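Local coordinates for protein aldehyde dehydrogenase (Burkholderia vietnamiensis, PDB 5KF0) that probably oxidises aldehydes to carboxylic acids with a nicotinamide cofactor, and holds NADPH in this crystal, at residues A[232-237]-A[253-258]; A[169-174]-A[463-468]. All coordinates share one frame; numbering follows the deposited sequence.

Contact 1 (A[232-237]-A[253-258]). With NDP (NADPH dihydro-nicotinamide-adenine-dinucleotide phosphate), chain E.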
loop_
_atom_site.group_PDB
_atom_site.type_symbol
_atom_site.label_atom_id
_atom_site.label_comp_id
_atom_site.label_asym_id
_atom_site.label_seq_id
_atom_site.Cartn_x
_atom_site.Cartn_y
_atom_site.Cartn_z
ATOM N N LEU A 232 6.706 -18.624 17.278
ATOM C CA LEU A 232 7.079 -17.252 17.577
ATOM C C LEU A 232 7.171 -17.115 19.084
ATOM O O LEU A 232 6.301 -17.619 19.802
ATOM C CB LEU A 232 6.052 -16.252 17.032
ATOM C CG LEU A 232 6.171 -14.817 17.555
ATOM C CD1 LEU A 232 7.449 -14.152 17.033
ATOM C CD2 LEU A 232 4.941 -13.988 17.186
ATOM N N LEU A 233 8.240 -16.479 19.553
ATOM C CA LEU A 233 8.330 -15.970 20.916
ATOM C C LEU A 233 8.290 -14.455 20.821
ATOM O O LEU A 233 9.118 -13.858 20.125
ATOM C CB LEU A 233 9.613 -16.424 21.612
ATOM C CG LEU A 233 9.984 -15.621 22.871
ATOM C CD1 LEU A 233 9.005 -15.895 24.020
ATOM C CD2 LEU A 233 11.411 -15.927 23.319
ATOM N N SER A 234 7.321 -13.834 21.483
ATOM C CA SER A 234 7.264 -12.377 21.547
ATOM C C SER A 234 7.356 -11.987 23.015
ATOM O O SER A 234 6.459 -12.296 23.805
ATOM C CB SER A 234 5.998 -11.837 20.879
ATOM O OG SER A 234 5.939 -10.422 20.983
ATOM N N PHE A 235 8.457 -11.325 23.363
ATOM C CA PHE A 235 8.848 -11.045 24.739
ATOM C C PHE A 235 8.870 -9.544 24.963
ATOM O O PHE A 235 9.497 -8.806 24.192
ATOM C CB PHE A 235 10.232 -11.646 25.038
ATOM C CG PHE A 235 10.816 -11.194 26.361
ATOM C CD1 PHE A 235 10.558 -11.903 27.521
ATOM C CD2 PHE A 235 11.608 -10.047 26.436
ATOM C CE1 PHE A 235 11.081 -11.481 28.742
ATOM C CE2 PHE A 235 12.130 -9.616 27.650
ATOM C CZ PHE A 235 11.867 -10.339 28.807
ATOM N N THR A 236 8.181 -9.089 26.011
ATOM C CA THR A 236 8.284 -7.707 26.477
ATOM C C THR A 236 8.799 -7.722 27.912
ATOM O O THR A 236 8.171 -8.323 28.796
ATOM C CB THR A 236 6.935 -6.983 26.385
ATOM O OG1 THR A 236 6.470 -7.014 25.025
ATOM C CG2 THR A 236 7.085 -5.514 26.825
ATOM N N GLY A 237 9.938 -7.070 28.139
ATOM C CA GLY A 237 10.567 -7.112 29.447
ATOM C C GLY A 237 11.956 -6.505 29.378
ATOM O O GLY A 237 12.258 -5.735 28.466
ATOM N N LYS A 253 10.857 -17.785 15.378
ATOM C CA LYS A 253 11.031 -16.344 15.267
ATOM C C LYS A 253 10.990 -15.700 16.649
ATOM O O LYS A 253 10.270 -16.155 17.543
ATOM C CB LYS A 253 9.924 -15.767 14.384
ATOM C CG LYS A 253 10.033 -14.273 14.140
ATOM C CD LYS A 253 8.944 -13.813 13.193
ATOM C CE LYS A 253 9.058 -12.325 12.889
ATOM N NZ LYS A 253 10.358 -11.976 12.248
ATOM N N VAL A 254 11.780 -14.639 16.829
ATOM C CA VAL A 254 11.868 -13.932 18.101
ATOM C C VAL A 254 11.589 -12.456 17.871
ATOM O O VAL A 254 12.190 -11.839 16.982
ATOM C CB VAL A 254 13.250 -14.112 18.758
ATOM C CG1 VAL A 254 13.344 -13.278 20.038
ATOM C CG2 VAL A 254 13.497 -15.580 19.059
ATOM N N VAL A 255 10.681 -11.896 18.674
ATOM C CA VAL A 255 10.398 -10.463 18.726
ATOM C C VAL A 255 10.682 -10.008 20.151
ATOM O O VAL A 255 10.254 -10.665 21.103
ATOM C CB VAL A 255 8.941 -10.157 18.338
ATOM C CG1 VAL A 255 8.598 -8.693 18.643
ATOM C CG2 VAL A 255 8.669 -10.494 16.861
ATOM N N LEU A 256 11.408 -8.895 20.299
ATOM C CA LEU A 256 11.816 -8.387 21.608
ATOM C C LEU A 256 11.392 -6.934 21.767
ATOM O O LEU A 256 11.711 -6.100 20.917
ATOM C CB LEU A 256 13.339 -8.476 21.793
ATOM C CG LEU A 256 13.947 -9.874 21.696
ATOM C CD1 LEU A 256 15.463 -9.757 21.839
ATOM C CD2 LEU A 256 13.378 -10.812 22.768
ATOM N N GLU A 257 10.698 -6.633 22.862
ATOM C CA GLU A 257 10.317 -5.267 23.235
ATOM C C GLU A 257 10.968 -4.986 24.584
ATOM O O GLU A 257 10.494 -5.471 25.612
ATOM C CB GLU A 257 8.793 -5.128 23.313
ATOM C CG GLU A 257 8.100 -5.079 21.950
ATOM C CD GLU A 257 8.192 -3.715 21.295
ATOM O OE1 GLU A 257 8.750 -2.769 21.902
ATOM O OE2 GLU A 257 7.718 -3.597 20.140
ATOM N N LEU A 258 12.048 -4.201 24.595
ATOM C CA LEU A 258 12.866 -4.094 25.798
ATOM C C LEU A 258 12.895 -2.665 26.340
ATOM O O LEU A 258 11.907 -1.934 26.211
ATOM C CB LEU A 258 14.278 -4.619 25.505
ATOM C CG LEU A 258 14.264 -5.933 24.698
ATOM C CD1 LEU A 258 15.661 -6.306 24.234
ATOM C CD2 LEU A 258 13.648 -7.089 25.505
HETATM P PA NDP E . 11.569 -8.703 33.511
HETATM O O1A NDP E . 12.538 -8.898 32.393
HETATM O O2A NDP E . 12.218 -8.852 34.887
HETATM O O5B NDP E . 10.333 -9.698 33.416
HETATM C C5B NDP E . 9.486 -9.597 32.245
HETATM C C4B NDP E . 8.784 -10.914 32.040
HETATM O O4B NDP E . 9.748 -11.919 31.652
HETATM C C3B NDP E . 8.076 -11.470 33.282
HETATM O O3B NDP E . 6.897 -12.175 32.904
HETATM C C2B NDP E . 9.118 -12.452 33.819
HETATM O O2B NDP E . 8.581 -13.513 34.635
HETATM C C1B NDP E . 9.601 -13.035 32.503
HETATM N N9A NDP E . 10.877 -13.735 32.585
HETATM C C8A NDP E . 12.047 -13.318 33.163
HETATM N N7A NDP E . 13.043 -14.160 33.013
HETATM C C5A NDP E . 12.487 -15.202 32.289
HETATM C C6A NDP E . 13.020 -16.408 31.793
HETATM N N6A NDP E . 14.285 -16.802 31.987
HETATM N N1A NDP E . 12.195 -17.217 31.091
HETATM C C2A NDP E . 10.925 -16.846 30.911
HETATM N N3A NDP E . 10.308 -15.740 31.335
HETATM C C4A NDP E . 11.150 -14.956 32.022
HETATM O O3 NDP E . 10.913 -7.262 33.378
HETATM P PN NDP E . 9.911 -6.438 34.300
HETATM O O1N NDP E . 8.670 -7.223 34.518
HETATM O O2N NDP E . 10.674 -6.039 35.537
HETATM O O5D NDP E . 9.548 -5.154 33.443
HETATM C C5D NDP E . 10.394 -4.003 33.288
HETATM C C4D NDP E . 11.168 -4.134 32.000
HETATM O O4D NDP E . 10.250 -4.257 30.881
HETATM C C3D NDP E . 12.044 -2.912 31.714
HETATM O O3D NDP E . 13.331 -3.261 31.217
HETATM C C2D NDP E . 11.209 -2.152 30.685
HETATM O O2D NDP E . 11.912 -1.236 29.852
HETATM C C1D NDP E . 10.603 -3.304 29.896
HETATM N N1N NDP E . 9.426 -2.808 29.191
HETATM C C2N NDP E . 9.365 -2.794 27.818
HETATM C C3N NDP E . 8.365 -2.197 27.141
HETATM C C7N NDP E . 8.258 -2.259 25.658
HETATM O O7N NDP E . 7.124 -2.276 25.158
HETATM N N7N NDP E . 9.369 -2.223 24.925
HETATM C C4N NDP E . 7.335 -1.415 27.874
HETATM C C5N NDP E . 7.313 -1.778 29.320
HETATM C C6N NDP E . 8.344 -2.370 29.896
HETATM P P2B NDP E . 8.371 -13.320 36.251
HETATM O O1X NDP E . 8.622 -11.896 36.577
HETATM O O2X NDP E . 6.980 -13.836 36.472
HETATM O O3X NDP E . 9.362 -14.248 36.921
#
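Leu233 and Phe235 each place their backbone N and O between two partners on strand 253-257, the ladder of a parallel sheet in full register. Leu233 N donates to Lys253 O and receives Val255 N on its own oxygen (Val255 N to Leu233 O 2.9 Å). Phe235 repeats the pattern with Val255 O and Glu257 N, and Gly237 N closes the series on Glu257 O.

Phe235 can be followed outward from the sheet. Phe235 CB lies 4.0 Å from Leu256 CD2; CG, anti to the backbone N (chi1 170°), then carries the ring on. Leu258 CD2 lies at the ring edge, in plane, beside Phe235 CD2 and 3.6 Å from Phe235 CE2. The far side turns to the cofactor: Phe235 CE1 comes within 3.2 Å of the ribose oxygen O4B of NADPH, and Phe235 CZ is near both O4B and the phosphate oxygen O1A. Val241 and Leu245 of helix 239-248, the crossover of this beta-alpha-beta unit, also pack against Phe235.

On the other face Thr236 and Glu257 lie side by side, Thr236 OG1 3.4 Å from Glu257 CB, while Lys171 takes the polar end of Thr236. Glu257 bends at chi2 (-79°), and its OE1 accepts the carboxamide N7N of NADPH at 3.1 Å. Leu258 O takes a second, nearly straight bond from the same N7N (2.9 Å, 177° at the hydrogen).

Two acceptors on one amide nitrogen fix how the carboxamide is turned: the C-terminal end of 253-258 holds it by polar bonds, with Thr236 CG2 against the nicotinamide ring and the Phe235 edge beside the adenosine ribose.

Contact 2 (A[169-174]-A[463-468])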
loop_
_atom_site.group_PDB
_atom_site.type_symbol
_atom_site.label_atom_id
_atom_site.label_comp_id
_atom_site.label_asym_id
_atom_site.label_seq_id
_atom_site.Cartn_x
_atom_site.Cartn_y
_atom_site.Cartn_z
ATOM N N ALA A 169 -2.156 -6.904 25.862
ATOM C CA ALA A 169 -3.070 -6.644 24.748
ATOM C C ALA A 169 -2.327 -6.523 23.428
ATOM O O ALA A 169 -2.844 -6.950 22.386
ATOM C CB ALA A 169 -3.881 -5.370 25.007
ATOM N N HIS A 170 -1.119 -5.951 23.446
ATOM C CA HIS A 170 -0.373 -5.788 22.203
ATOM C C HIS A 170 0.137 -7.107 21.646
ATOM O O HIS A 170 0.644 -7.116 20.519
ATOM C CB HIS A 170 0.778 -4.785 22.409
ATOM C CG HIS A 170 0.356 -3.368 22.166
ATOM N ND1 HIS A 170 0.078 -2.888 20.903
ATOM C CD2 HIS A 170 0.100 -2.345 23.023
ATOM C CE1 HIS A 170 -0.315 -1.628 20.987
ATOM N NE2 HIS A 170 -0.307 -1.274 22.263
ATOM N N LYS A 171 0.000 -8.212 22.379
ATOM C CA LYS A 171 0.256 -9.543 21.839
ATOM C C LYS A 171 -1.025 -10.330 21.608
ATOM O O LYS A 171 -1.216 -10.897 20.528
ATOM C CB LYS A 171 1.193 -10.323 22.778
ATOM C CG LYS A 171 2.498 -9.554 23.089
ATOM C CD LYS A 171 3.482 -10.403 23.907
ATOM C CE LYS A 171 4.630 -9.531 24.444
ATOM N NZ LYS A 171 5.449 -8.929 23.339
ATOM N N VAL A 172 -1.916 -10.338 22.603
ATOM C CA VAL A 172 -3.161 -11.105 22.538
ATOM C C VAL A 172 -4.046 -10.611 21.402
ATOM O O VAL A 172 -4.587 -11.406 20.623
ATOM C CB VAL A 172 -3.896 -11.022 23.887
ATOM C CG1 VAL A 172 -5.314 -11.584 23.773
ATOM C CG2 VAL A 172 -3.104 -11.752 24.971
ATOM N N ALA A 173 -4.273 -9.290 21.335
ATOM C CA ALA A 173 -5.246 -8.786 20.368
ATOM C C ALA A 173 -4.802 -9.032 18.930
ATOM O O ALA A 173 -5.627 -9.503 18.125
ATOM C CB ALA A 173 -5.533 -7.304 20.634
ATOM N N PRO A 174 -3.553 -8.768 18.542
ATOM C CA PRO A 174 -3.137 -9.111 17.166
ATOM C C PRO A 174 -3.123 -10.603 16.908
ATOM O O PRO A 174 -3.412 -11.029 15.779
ATOM C CB PRO A 174 -1.728 -8.519 17.040
ATOM C CG PRO A 174 -1.452 -7.780 18.293
ATOM C CD PRO A 174 -2.507 -8.047 19.298
ATOM N N GLY A 463 12.271 -5.738 16.340
ATOM C CA GLY A 463 10.929 -5.815 15.784
ATOM C C GLY A 463 10.039 -4.692 16.304
ATOM O O GLY A 463 10.457 -3.829 17.080
ATOM N N ARG A 464 8.786 -4.694 15.832
ATOM C CA ARG A 464 7.837 -3.654 16.224
ATOM C C ARG A 464 6.501 -4.241 16.648
ATOM O O ARG A 464 6.025 -5.215 16.060
ATOM C CB ARG A 464 7.563 -2.661 15.090
ATOM C CG ARG A 464 8.812 -1.894 14.635
ATOM C CD ARG A 464 9.260 -0.858 15.681
ATOM N NE ARG A 464 10.399 -0.127 15.126
ATOM C CZ ARG A 464 11.639 -0.605 15.080
ATOM N NH1 ARG A 464 11.941 -1.786 15.625
ATOM N NH2 ARG A 464 12.594 0.114 14.507
ATOM N N GLU A 465 5.885 -3.613 17.649
ATOM C CA GLU A 465 4.484 -3.842 17.968
ATOM C C GLU A 465 3.673 -2.632 17.504
ATOM O O GLU A 465 4.172 -1.786 16.744
ATOM C CB GLU A 465 4.320 -4.172 19.458
ATOM C CG GLU A 465 4.794 -5.604 19.742
ATOM C CD GLU A 465 4.537 -6.074 21.155
ATOM O OE1 GLU A 465 4.345 -5.220 22.050
ATOM O OE2 GLU A 465 4.552 -7.301 21.376
ATOM N N GLY A 466 2.411 -2.563 17.935
ATOM C CA GLY A 466 1.410 -1.828 17.177
ATOM C C GLY A 466 0.707 -2.830 16.279
ATOM O O GLY A 466 1.374 -3.668 15.675
ATOM N N ILE A 467 -0.624 -2.779 16.203
ATOM C CA ILE A 467 -1.393 -3.946 15.755
ATOM C C ILE A 467 -0.948 -4.426 14.374
ATOM O O ILE A 467 -0.719 -5.624 14.169
ATOM C CB ILE A 467 -2.896 -3.643 15.766
ATOM C CG1 ILE A 467 -3.390 -3.388 17.196
ATOM C CG2 ILE A 467 -3.653 -4.800 15.084
ATOM C CD1 ILE A 467 -3.085 -4.515 18.182
ATOM N N ARG A 468 -0.875 -3.519 13.394
ATOM C CA ARG A 468 -0.481 -3.928 12.041
ATOM C C ARG A 468 0.845 -4.672 12.036
ATOM O O ARG A 468 1.024 -5.645 11.290
ATOM C CB ARG A 468 -0.359 -2.706 11.125
ATOM C CG ARG A 468 -1.666 -2.078 10.717
ATOM C CD ARG A 468 -1.404 -0.781 9.957
ATOM N NE ARG A 468 -0.395 -0.970 8.915
ATOM C CZ ARG A 468 0.180 0.027 8.243
ATOM N NH1 ARG A 468 -0.163 1.283 8.501
ATOM N NH2 ARG A 468 1.092 -0.229 7.320
HETATM O O HOH W 1 0.633 -4.704 18.839
HETATM O O HOH W 2 3.983 -6.105 24.614
#
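Lys171 NZ and Glu465 OE2 form a buried salt bridge of 2.7 Å between helix 164-178 and the loop that leads into helix 467-473. The ammonium meets the carboxylate on its syn side, 25° out of plane. Although Lys171 starts out pointing away from the loop, its bend at chi4 (-63°) brings NZ round to Glu465. Thr236 OG1 and Ser234 OG accept from the same nitrogen, which also has a long, weak bond to a water. That water donates to the other carboxylate oxygen, Glu465 OE1, at 2.7 Å, so both oxygens have a donor.

A second water sits in the plane of the His170 ring, 2.8 Å from His170 ND1. It donates to His170 O, 2.9 Å away, and accepts a weak bond from Gly466 N, the N-cap residue of the next helix. The helical partner of this carbonyl would be the nitrogen of Pro174, which carries no hydrogen; the water serves instead at the kink. Across the ring, His170 NE2 is bonded to Asp450 OD1.

Beyond the polar part, Ile467 CD1 meets the Pro174 ring, 3.7 Å from Pro174 CG. Arg464 NH2 forms a salt bridge with Glu476 of a neighbouring subunit.

Lysine and water thus fix the rotation of the Glu465 carboxylate, close to the cofactor pocket, and the carbonyl of His170 at the helix kink and a helix N-cap are bridged by one water, weakly on the Gly466 side.

Helix 164-178, which follows strand 155-158, supplies the first half of contact 2. The chain then runs through strand 182-185 and strand 211-213 to contact 1, which closes a short loop, mostly helix 239-248, between neighbouring strands of the cofactor-binding sheet. From there it builds the second mixed sheet and returns as strand 461-462, antiparallel beside 253-257, before 463-468 closes contact 2 across 288 residues. The two loops nest without crossing. Their centres lie 11 Å apart, and the two contacts touch on the sheet face bearing Ser234 and Thr236, where contact 2 joins a helix to the returning chain directly over contact 1.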